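Local coordinates for protein putative transcriptional regulator (Bacillus cytotoxicus NVH 391-98, PDB 3K4H) that probably acts as a LacI-type transcriptional regulator, binding a glucose-containing glycan in the cleft of its periplasmic-binding-protein-like sensor domain, at residues E55-G60 / D82-Y87; T109-D114 / Y248-E253; Q133-G138 / K166-H171. One frame throughout, in Å; residues are numbered along the deposited sequence.

Contact 1: residues E55-G60 / D82-Y87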
loop_
_atom_site.group_PDB
_atom_site.type_symbol
_atom_site.label_atom_id
_atom_site.label_comp_id
_atom_site.label_asym_id
_atom_site.label_seq_id
_atom_site.Cartn_x
_atom_site.Cartn_y
_atom_site.Cartn_z
ATOM N N GLU A 55 -29.059 -1.133 -13.036
ATOM C CA GLU A 55 -30.192 -0.797 -12.248
ATOM C C GLU A 55 -30.603 -1.984 -11.452
ATOM O O GLU A 55 -30.869 -1.900 -10.296
ATOM C CB GLU A 55 -31.292 -0.440 -13.193
ATOM C CG GLU A 55 -32.445 0.236 -12.571
ATOM C CD GLU A 55 -33.672 0.108 -13.398
ATOM O OE1 GLU A 55 -34.749 0.024 -12.829
ATOM O OE2 GLU A 55 -33.566 0.079 -14.623
ATOM N N GLU A 56 -30.587 -3.143 -12.048
ATOM C CA GLU A 56 -30.955 -4.325 -11.329
ATOM C C GLU A 56 -30.053 -4.643 -10.171
ATOM O O GLU A 56 -30.484 -5.169 -9.208
ATOM C CB GLU A 56 -31.061 -5.491 -12.272
ATOM C CG GLU A 56 -32.063 -5.268 -13.318
ATOM C CD GLU A 56 -32.150 -6.395 -14.255
ATOM O OE1 GLU A 56 -31.290 -7.237 -14.210
ATOM O OE2 GLU A 56 -33.058 -6.447 -15.064
ATOM N N ILE A 57 -28.777 -4.391 -10.299
ATOM C CA ILE A 57 -27.847 -4.644 -9.214
ATOM C C ILE A 57 -28.077 -3.662 -8.062
ATOM O O ILE A 57 -27.956 -4.027 -6.883
ATOM C CB ILE A 57 -26.395 -4.568 -9.696
ATOM C CG1 ILE A 57 -26.087 -5.744 -10.603
ATOM C CG2 ILE A 57 -25.437 -4.641 -8.541
ATOM C CD1 ILE A 57 -24.711 -5.708 -11.192
ATOM N N PHE A 58 -28.423 -2.420 -8.397
ATOM C CA PHE A 58 -28.743 -1.435 -7.371
ATOM C C PHE A 58 -29.924 -1.948 -6.570
ATOM O O PHE A 58 -29.798 -2.173 -5.361
ATOM C CB PHE A 58 -29.058 -0.075 -7.983
ATOM C CG PHE A 58 -29.179 1.030 -6.966
ATOM C CD1 PHE A 58 -28.047 1.566 -6.361
ATOM C CD2 PHE A 58 -30.427 1.519 -6.599
ATOM C CE1 PHE A 58 -28.158 2.578 -5.412
ATOM C CE2 PHE A 58 -30.550 2.525 -5.645
ATOM C CZ PHE A 58 -29.423 3.053 -5.052
ATOM N N ASN A 59 -31.050 -2.180 -7.244
ATOM C CA ASN A 59 -32.213 -2.734 -6.580
ATOM C C ASN A 59 -31.806 -3.914 -5.693
ATOM O O ASN A 59 -32.239 -4.010 -4.524
ATOM C CB ASN A 59 -33.313 -3.102 -7.575
ATOM C CG ASN A 59 -33.601 -1.978 -8.580
ATOM O OD1 ASN A 59 -32.947 -0.930 -8.552
ATOM N ND2 ASN A 59 -34.582 -2.194 -9.473
ATOM N N GLY A 60 -30.929 -4.767 -6.219
ATOM C CA GLY A 60 -30.485 -5.911 -5.473
ATOM C C GLY A 60 -29.969 -5.527 -4.086
ATOM O O GLY A 60 -30.392 -6.112 -3.068
ATOM N N ASP A 82 -19.694 4.883 -7.802
ATOM C CA ASP A 82 -20.577 3.790 -7.595
ATOM C C ASP A 82 -21.743 4.352 -6.761
ATOM O O ASP A 82 -21.544 4.824 -5.623
ATOM C CB ASP A 82 -19.838 2.671 -6.875
ATOM C CG ASP A 82 -20.487 1.330 -7.059
ATOM O OD1 ASP A 82 -19.900 0.364 -6.543
ATOM O OD2 ASP A 82 -21.539 1.223 -7.734
ATOM N N ARG A 83 -22.936 4.355 -7.351
ATOM C CA ARG A 83 -24.132 4.625 -6.589
ATOM C C ARG A 83 -24.171 3.673 -5.389
ATOM O O ARG A 83 -24.545 4.093 -4.286
ATOM C CB ARG A 83 -25.413 4.397 -7.406
ATOM C CG ARG A 83 -25.572 5.161 -8.678
ATOM C CD ARG A 83 -26.440 4.355 -9.618
ATOM N NE ARG A 83 -27.807 4.290 -9.116
ATOM C CZ ARG A 83 -28.787 3.512 -9.578
ATOM N NH1 ARG A 83 -28.602 2.675 -10.587
ATOM N NH2 ARG A 83 -29.977 3.579 -9.011
ATOM N N ILE A 84 -23.813 2.398 -5.594
ATOM C CA ILE A 84 -23.946 1.413 -4.514
ATOM C C ILE A 84 -23.296 1.939 -3.244
ATOM O O ILE A 84 -23.903 1.899 -2.169
ATOM C CB ILE A 84 -23.355 0.021 -4.849
ATOM C CG1 ILE A 84 -23.858 -0.532 -6.192
ATOM C CG2 ILE A 84 -23.683 -0.974 -3.750
ATOM C CD1 ILE A 84 -25.219 -1.052 -6.157
ATOM N N ILE A 85 -22.068 2.443 -3.382
ATOM C CA ILE A 85 -21.340 3.033 -2.262
ATOM C C ILE A 85 -22.021 4.284 -1.721
ATOM O O ILE A 85 -22.116 4.419 -0.501
ATOM C CB ILE A 85 -19.885 3.380 -2.606
ATOM C CG1 ILE A 85 -19.106 2.121 -2.952
ATOM C CG2 ILE A 85 -19.185 4.094 -1.412
ATOM C CD1 ILE A 85 -17.632 2.407 -3.265
ATOM N N GLN A 86 -22.481 5.194 -2.593
ATOM C CA GLN A 86 -23.214 6.384 -2.125
ATOM C C GLN A 86 -24.370 5.931 -1.256
ATOM O O GLN A 86 -24.638 6.528 -0.219
ATOM C CB GLN A 86 -23.737 7.295 -3.264
ATOM C CG GLN A 86 -22.956 8.615 -3.534
ATOM C CD GLN A 86 -22.656 9.491 -2.273
ATOM O OE1 GLN A 86 -21.486 9.643 -1.872
ATOM N NE2 GLN A 86 -23.706 10.072 -1.665
ATOM N N TYR A 87 -25.026 4.852 -1.664
ATOM C CA TYR A 87 -26.183 4.375 -0.960
ATOM C C TYR A 87 -25.807 3.862 0.405
ATOM O O TYR A 87 -26.400 4.274 1.411
ATOM C CB TYR A 87 -26.916 3.285 -1.742
ATOM C CG TYR A 87 -28.066 2.687 -0.959
ATOM C CD1 TYR A 87 -27.916 1.474 -0.286
ATOM C CD2 TYR A 87 -29.293 3.359 -0.851
ATOM C CE1 TYR A 87 -28.973 0.935 0.464
ATOM C CE2 TYR A 87 -30.350 2.828 -0.113
ATOM C CZ TYR A 87 -30.187 1.616 0.542
ATOM O OH TYR A 87 -31.217 1.071 1.282
#
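The guanidinium of R83 lies flat on one face of the F58 ring. The two planes are 19° apart and R83 CZ sits 3.9 Å from the centroid of the F58 ring, close enough to the normal for a cation-pi stack. The overlap is uneven: R83 NH2 comes down near the rim, 3.2 Å from F58 CD2, while R83 NH1 lies nearer F58 CB. A bend at chi3 folds NE of R83 back toward the ring, and the charged end of the arginine is also held by a salt bridge from NH1 to E54. F58 reaches across with CG anti to its backbone N (chi1 -171°), which directs the ring at the helix 83-90. There CE1 of F58 meets CB of Y87 at 3.9 Å, the two rings lying obliquely to each other. CD1 of I84 tucks against the base of the phenylalanine, 3.7 Å from F58 CA, and also approaches CG2 of I57. The segment axes run 10.4 Å apart at 21°. Helices 54-66 and 83-90 thus pack side by side near the surface, with I84 reaching inward to L75 on strand 72-75 and Y87 continuing along helix 54-66 to V62 and V65.

Contact 2: residues T109-D114 / Y248-E253; sequences TYVDND and YQLGYE. With GLC (alpha-D-glucopyranose), chain C.
V111 meets L250 with CG1 anti to its own backbone N (chi1 -173°), which sets that methyl 3.8 Å from L250 O on the helix. L250 has CG anti to its carbonyl carbon (chi1 -72°). Its two methyls divide the work: CD2 faces the strand, packing 4.2 Å from V111 CG1 and 3.7 Å from N113 ND2, whereas CD1 turns to the sugar and lies 3.6 Å from C6 of one glucose. The N113 and L250 side chains cross at about a right angle, with ND2 of N113 beside CD2 of L250. No hydrogen bond joins the strand to the helix; the two meet by van der Waals contact, methyls against methyls, a carbonyl and an amide.

Strand 110-112 belongs to the parallel sheet of one lobe of a periplasmic-binding-protein-like fold, bonded on its two sides to the strands 95-98 and 271-273, and helix 247-264 packs against it almost antiparallel, at 169°. The C-terminal end of the strand opens into the glycan pocket. D112, whose CB points away from the helix, accepts from O4 of this glucose through OD1 at 3.0 Å. N113 OD1 also lies at O6, in a bond modelled too short to be trusted in detail. The other end of that amide, ND2, donates to the carbonyls of V245 and I274, which fixes the rotation of the group and presents OD1 to the sugar. The same glucose is also hydrogen-bonded to L76 O, I98 O and N115 ND2. Farther down the helix, E253 carries its carboxylate to K270 of the second subunit in a salt bridge.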
loop_
_atom_site.group_PDB
_atom_site.type_symbol
_atom_site.label_atom_id
_atom_site.label_comp_id
_atom_site.label_asym_id
_atom_site.label_seq_id
_atom_site.Cartn_x
_atom_site.Cartn_y
_atom_site.Cartn_z
ATOM N N THR A 109 -13.259 1.089 4.493
ATOM C CA THR A 109 -12.314 0.013 4.735
ATOM C C THR A 109 -12.202 -0.887 3.539
ATOM O O THR A 109 -13.164 -1.373 3.062
ATOM C CB THR A 109 -12.777 -0.848 5.833
ATOM O OG1 THR A 109 -13.212 -0.019 6.890
ATOM C CG2 THR A 109 -11.673 -1.655 6.312
ATOM N N TYR A 110 -11.007 -1.095 3.050
ATOM C CA TYR A 110 -10.839 -1.832 1.851
ATOM C C TYR A 110 -9.661 -2.754 1.848
ATOM O O TYR A 110 -8.786 -2.583 2.604
ATOM C CB TYR A 110 -10.826 -0.877 0.690
ATOM C CG TYR A 110 -9.595 -0.089 0.544
ATOM C CD1 TYR A 110 -8.519 -0.608 -0.081
ATOM C CD2 TYR A 110 -9.521 1.192 0.987
ATOM C CE1 TYR A 110 -7.416 0.094 -0.234
ATOM C CE2 TYR A 110 -8.407 1.905 0.841
ATOM C CZ TYR A 110 -7.351 1.352 0.229
ATOM O OH TYR A 110 -6.209 2.064 0.065
ATOM N N VAL A 111 -9.698 -3.768 1.004
ATOM C CA VAL A 111 -8.638 -4.733 0.819
ATOM C C VAL A 111 -8.137 -4.650 -0.600
ATOM O O VAL A 111 -8.899 -4.504 -1.478
ATOM C CB VAL A 111 -9.133 -6.096 1.053
ATOM C CG1 VAL A 111 -8.049 -7.007 1.017
ATOM C CG2 VAL A 111 -9.739 -6.164 2.333
ATOM N N ASP A 112 -6.844 -4.631 -0.817
ATOM C CA ASP A 112 -6.339 -4.439 -2.150
ATOM C C ASP A 112 -4.963 -4.957 -2.283
ATOM O O ASP A 112 -4.402 -5.329 -1.341
ATOM C CB ASP A 112 -6.370 -2.978 -2.483
ATOM C CG ASP A 112 -6.281 -2.713 -3.923
ATOM O OD1 ASP A 112 -6.510 -3.606 -4.702
ATOM O OD2 ASP A 112 -5.988 -1.595 -4.283
ATOM N N ASN A 113 -4.454 -5.064 -3.483
ATOM C CA ASN A 113 -3.050 -5.270 -3.685
ATOM C C ASN A 113 -2.434 -3.952 -4.030
ATOM O O ASN A 113 -3.109 -3.081 -4.427
ATOM C CB ASN A 113 -2.775 -6.151 -4.856
ATOM C CG ASN A 113 -3.603 -7.323 -4.899
ATOM O OD1 ASN A 113 -4.584 -7.349 -5.564
ATOM N ND2 ASN A 113 -3.169 -8.345 -4.274
ATOM N N ASP A 114 -1.144 -3.793 -3.890
ATOM C CA ASP A 114 -0.537 -2.533 -4.289
ATOM C C ASP A 114 -0.348 -2.550 -5.793
ATOM O O ASP A 114 0.780 -2.714 -6.303
ATOM C CB ASP A 114 0.793 -2.314 -3.586
ATOM C CG ASP A 114 1.402 -0.967 -3.900
ATOM O OD1 ASP A 114 2.493 -0.694 -3.386
ATOM O OD2 ASP A 114 0.803 -0.187 -4.670
ATOM N N TYR A 248 -7.440 -15.401 -3.217
ATOM C CA TYR A 248 -8.088 -16.046 -2.098
ATOM C C TYR A 248 -7.930 -15.174 -0.856
ATOM O O TYR A 248 -8.882 -14.952 -0.105
ATOM C CB TYR A 248 -7.446 -17.417 -1.878
ATOM C CG TYR A 248 -7.865 -18.145 -0.626
ATOM C CD1 TYR A 248 -8.887 -19.088 -0.667
ATOM C CD2 TYR A 248 -7.247 -17.895 0.604
ATOM C CE1 TYR A 248 -9.278 -19.781 0.481
ATOM C CE2 TYR A 248 -7.628 -18.570 1.759
ATOM C CZ TYR A 248 -8.641 -19.519 1.677
ATOM O OH TYR A 248 -9.063 -20.201 2.789
ATOM N N GLN A 249 -6.713 -14.690 -0.628
ATOM C CA GLN A 249 -6.421 -13.952 0.589
ATOM C C GLN A 249 -7.131 -12.591 0.537
ATOM O O GLN A 249 -7.583 -12.096 1.579
ATOM C CB GLN A 249 -4.916 -13.825 0.811
ATOM C CG GLN A 249 -4.501 -13.988 2.269
ATOM C CD GLN A 249 -4.823 -15.382 2.900
ATOM O OE1 GLN A 249 -4.473 -16.442 2.349
ATOM N NE2 GLN A 249 -5.448 -15.362 4.087
ATOM N N LEU A 250 -7.285 -12.029 -0.669
ATOM C CA LEU A 250 -8.075 -10.825 -0.842
ATOM C C LEU A 250 -9.457 -11.087 -0.276
ATOM O O LEU A 250 -9.985 -10.262 0.439
ATOM C CB LEU A 250 -8.190 -10.413 -2.319
ATOM C CG LEU A 250 -7.000 -9.829 -3.098
ATOM C CD1 LEU A 250 -7.440 -9.574 -4.541
ATOM C CD2 LEU A 250 -6.421 -8.546 -2.482
ATOM N N GLY A 251 -10.027 -12.250 -0.586
ATOM C CA GLY A 251 -11.390 -12.591 -0.194
ATOM C C GLY A 251 -11.499 -12.820 1.294
ATOM O O GLY A 251 -12.390 -12.287 1.955
ATOM N N TYR A 252 -10.550 -13.585 1.819
ATOM C CA TYR A 252 -10.582 -14.041 3.184
ATOM C C TYR A 252 -10.456 -12.821 4.062
ATOM O O TYR A 252 -11.276 -12.576 4.953
ATOM C CB TYR A 252 -9.393 -14.946 3.393
ATOM C CG TYR A 252 -9.323 -15.628 4.729
ATOM C CD1 TYR A 252 -9.793 -16.929 4.881
ATOM C CD2 TYR A 252 -8.756 -14.998 5.837
ATOM C CE1 TYR A 252 -9.715 -17.588 6.107
ATOM C CE2 TYR A 252 -8.694 -15.643 7.071
ATOM C CZ TYR A 252 -9.168 -16.941 7.186
ATOM O OH TYR A 252 -9.094 -17.621 8.367
ATOM N N GLU A 253 -9.425 -12.039 3.774
ATOM C CA GLU A 253 -9.183 -10.818 4.480
ATOM C C GLU A 253 -10.327 -9.790 4.328
ATOM O O GLU A 253 -10.665 -9.110 5.293
ATOM C CB GLU A 253 -7.812 -10.247 4.102
ATOM C CG GLU A 253 -7.045 -9.750 5.342
ATOM C CD GLU A 253 -6.585 -10.875 6.254
ATOM O OE1 GLU A 253 -6.158 -11.924 5.735
ATOM O OE2 GLU A 253 -6.641 -10.720 7.493
HETATM C C1 GLC C . -10.482 -7.188 -7.971
HETATM C C2 GLC C . -11.322 -6.037 -7.459
HETATM C C3 GLC C . -10.468 -4.786 -7.577
HETATM C C4 GLC C . -9.168 -4.939 -6.766
HETATM C C5 GLC C . -8.444 -6.207 -7.154
HETATM C C6 GLC C . -7.275 -6.405 -6.221
HETATM O O2 GLC C . -12.471 -5.922 -8.268
HETATM O O3 GLC C . -11.285 -3.695 -7.214
HETATM O O4 GLC C . -8.234 -3.962 -7.100
HETATM O O5 GLC C . -9.324 -7.326 -7.156
HETATM O O6 GLC C . -6.125 -6.177 -6.989
#

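Contact 3: residues Q133-G138 / K166-H171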
loop_
_atom_site.group_PDB
_atom_site.type_symbol
_atom_site.label_atom_id
_atom_site.label_comp_id
_atom_site.label_asym_id
_atom_site.label_seq_id
_atom_site.Cartn_x
_atom_site.Cartn_y
_atom_site.Cartn_z
ATOM N N GLN A 133 8.717 -0.169 -26.539
ATOM C CA GLN A 133 7.402 0.068 -27.115
ATOM C C GLN A 133 6.485 -0.968 -26.469
ATOM O O GLN A 133 6.377 -2.130 -26.906
ATOM C CB GLN A 133 7.429 -0.004 -28.651
ATOM C CG GLN A 133 8.772 0.379 -29.270
ATOM C CD GLN A 133 8.701 0.740 -30.751
ATOM O OE1 GLN A 133 9.116 1.835 -31.152
ATOM N NE2 GLN A 133 8.191 -0.177 -31.574
ATOM N N ILE A 134 5.860 -0.524 -25.383
ATOM C CA ILE A 134 5.138 -1.381 -24.454
ATOM C C ILE A 134 3.695 -0.887 -24.398
ATOM O O ILE A 134 3.460 0.300 -24.204
ATOM C CB ILE A 134 5.804 -1.309 -23.071
ATOM C CG1 ILE A 134 7.282 -1.725 -23.178
ATOM C CG2 ILE A 134 5.049 -2.139 -22.039
ATOM C CD1 ILE A 134 8.162 -1.219 -22.052
ATOM N N ALA A 135 2.749 -1.796 -24.617
ATOM C CA ALA A 135 1.324 -1.500 -24.619
ATOM C C ALA A 135 0.617 -2.104 -23.415
ATOM O O ALA A 135 1.091 -3.081 -22.810
ATOM C CB ALA A 135 0.665 -2.020 -25.892
ATOM N N PHE A 136 -0.545 -1.520 -23.113
ATOM C CA PHE A 136 -1.327 -1.817 -21.931
ATOM C C PHE A 136 -2.691 -2.137 -22.456
ATOM O O PHE A 136 -3.193 -1.433 -23.344
ATOM C CB PHE A 136 -1.375 -0.554 -21.079
ATOM C CG PHE A 136 -2.444 -0.545 -20.045
ATOM C CD1 PHE A 136 -2.148 -0.887 -18.729
ATOM C CD2 PHE A 136 -3.738 -0.165 -20.372
ATOM C CE1 PHE A 136 -3.140 -0.884 -17.756
ATOM C CE2 PHE A 136 -4.753 -0.160 -19.420
ATOM C CZ PHE A 136 -4.466 -0.514 -18.107
ATOM N N ILE A 137 -3.284 -3.210 -21.949
ATOM C CA ILE A 137 -4.645 -3.568 -22.293
ATOM C C ILE A 137 -5.396 -3.861 -21.017
ATOM O O ILE A 137 -5.028 -4.772 -20.279
ATOM C CB ILE A 137 -4.732 -4.831 -23.115
ATOM C CG1 ILE A 137 -3.759 -4.806 -24.304
ATOM C CG2 ILE A 137 -6.183 -5.080 -23.551
ATOM C CD1 ILE A 137 -3.756 -6.144 -25.075
ATOM N N GLY A 138 -6.463 -3.096 -20.774
ATOM C CA GLY A 138 -7.257 -3.280 -19.585
ATOM C C GLY A 138 -8.733 -3.419 -19.835
ATOM O O GLY A 138 -9.176 -3.467 -20.992
ATOM N N LYS A 166 -0.852 7.237 -27.073
ATOM C CA LYS A 166 -2.259 7.006 -26.804
ATOM C C LYS A 166 -2.752 5.707 -27.463
ATOM O O LYS A 166 -3.696 5.071 -26.978
ATOM C CB LYS A 166 -3.033 8.264 -27.264
ATOM C CG LYS A 166 -4.426 8.096 -27.836
ATOM C CD LYS A 166 -4.524 8.949 -29.102
ATOM C CE LYS A 166 -5.932 9.536 -29.345
ATOM N NZ LYS A 166 -5.862 10.689 -30.316
ATOM N N GLU A 167 -2.091 5.296 -28.542
ATOM C CA GLU A 167 -2.536 4.141 -29.315
ATOM C C GLU A 167 -2.007 2.822 -28.779
ATOM O O GLU A 167 -2.343 1.779 -29.317
ATOM C CB GLU A 167 -2.310 4.305 -30.843
ATOM C CG GLU A 167 -1.069 5.097 -31.277
ATOM C CD GLU A 167 -1.239 6.618 -31.162
ATOM O OE1 GLU A 167 -0.356 7.274 -30.571
ATOM O OE2 GLU A 167 -2.250 7.155 -31.669
ATOM N N TYR A 168 -1.202 2.884 -27.714
ATOM C CA TYR A 168 -0.763 1.714 -26.920
ATOM C C TYR A 168 -1.555 1.560 -25.614
ATOM O O TYR A 168 -1.345 0.587 -24.857
ATOM C CB TYR A 168 0.729 1.816 -26.555
ATOM C CG TYR A 168 1.747 1.581 -27.673
ATOM C CD1 TYR A 168 1.349 1.371 -28.998
ATOM C CD2 TYR A 168 3.130 1.600 -27.392
ATOM C CE1 TYR A 168 2.286 1.182 -30.007
ATOM C CE2 TYR A 168 4.072 1.414 -28.395
ATOM C CZ TYR A 168 3.641 1.205 -29.702
ATOM O OH TYR A 168 4.559 1.006 -30.714
ATOM N N ILE A 169 -2.555 2.377 -25.402
ATOM C CA ILE A 169 -3.400 2.199 -24.254
ATOM C C ILE A 169 -4.799 1.747 -24.611
ATOM O O ILE A 169 -5.499 2.447 -25.256
ATOM C CB ILE A 169 -3.534 3.496 -23.565
ATOM C CG1 ILE A 169 -2.178 4.024 -23.207
ATOM C CG2 ILE A 169 -4.251 3.327 -22.327
ATOM C CD1 ILE A 169 -2.214 5.373 -22.738
ATOM N N LEU A 170 -5.217 0.563 -24.185
ATOM C CA LEU A 170 -6.487 -0.027 -24.567
ATOM C C LEU A 170 -7.433 -0.392 -23.479
ATOM O O LEU A 170 -7.037 -0.961 -22.518
ATOM C CB LEU A 170 -6.251 -1.258 -25.398
ATOM C CG LEU A 170 -5.459 -0.853 -26.597
ATOM C CD1 LEU A 170 -5.370 -1.937 -27.576
ATOM C CD2 LEU A 170 -6.246 0.267 -27.102
ATOM N N HIS A 171 -8.681 -0.024 -23.615
ATOM C CA HIS A 171 -9.686 -0.469 -22.709
ATOM C C HIS A 171 -10.753 -1.256 -23.390
ATOM O O HIS A 171 -11.333 -0.818 -24.321
ATOM C CB HIS A 171 -10.270 0.725 -22.038
ATOM C CG HIS A 171 -9.284 1.477 -21.223
ATOM N ND1 HIS A 171 -8.886 1.059 -19.985
ATOM C CD2 HIS A 171 -8.599 2.607 -21.475
ATOM C CE1 HIS A 171 -8.003 1.905 -19.506
ATOM N NE2 HIS A 171 -7.815 2.855 -20.390
#
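Backbone bonds draw F136 and G138 close to the neighbouring strand, and this ladder is the core of the tight part of the contact. F136 N donates to Y168 O at 2.8 Å in a nearly straight bond, its hydrogen meeting the oxygen along the C=O axis. L170 N returns a bond to F136 O at 3.0 Å, from a position tilted out of the carbonyl plane, and G138 N then donates to L170 O. CA-H...O contacts from I137 to L170 O and from H171 to G138 O fill in the parallel register. On one face of the sheet CG2 of I137 packs against CB of L170, and both side chains lie under helix 176-187. On the other face lies F136, its CG anti to the backbone N (chi1 163°). CD2 of its ring is 4.0 Å from I169 CG2, and the ring turns its edge toward the face of H171. That ring pair is an offset edge-to-face arrangement, with planes at 64° and F136 CE2 3.9 Å from H171 CE1. ND1 of the imidazole is hydrogen-bonded to G139 O. Y168 is buried as well: its CB lies 3.9 Å from A135 CB, and CD2 approaches I134 O.

The loose side is confined to Q133, which is partly exposed. There the Y168 ring ends, with Q133 CB at its edge, 3.7 Å from Y168 CE2, and no backbone bond joins the two segments ahead of F136. Strand 169-171 is the outermost strand at this end of its sheet. Strand 134-138, helix 144-159 and strand 169-171 form a beta-alpha-beta crossover, the repeating unit of the Rossmann-like lobes of periplasmic-binding-protein-like folds.

How the contacts relate
From the N terminus, contact 1 closes first: 21 residues, including strand 72-75, lie between its segments, and it joins two surface helices of the first lobe. Contact 2 opens later at strand 110-112 and closes only at helix 247-264, 134 residues on, so the chain makes an excursion through the second lobe and returns to the first. Contact 3 is nested within that excursion, linking two adjacent strands of the second lobe's sheet. None of the three touch. Contacts 2 and 3 lie on opposite sides of the chain's centre, about 27 Å apart between centres, while contacts 1 and 2 are about 9 Å apart at their nearest atoms.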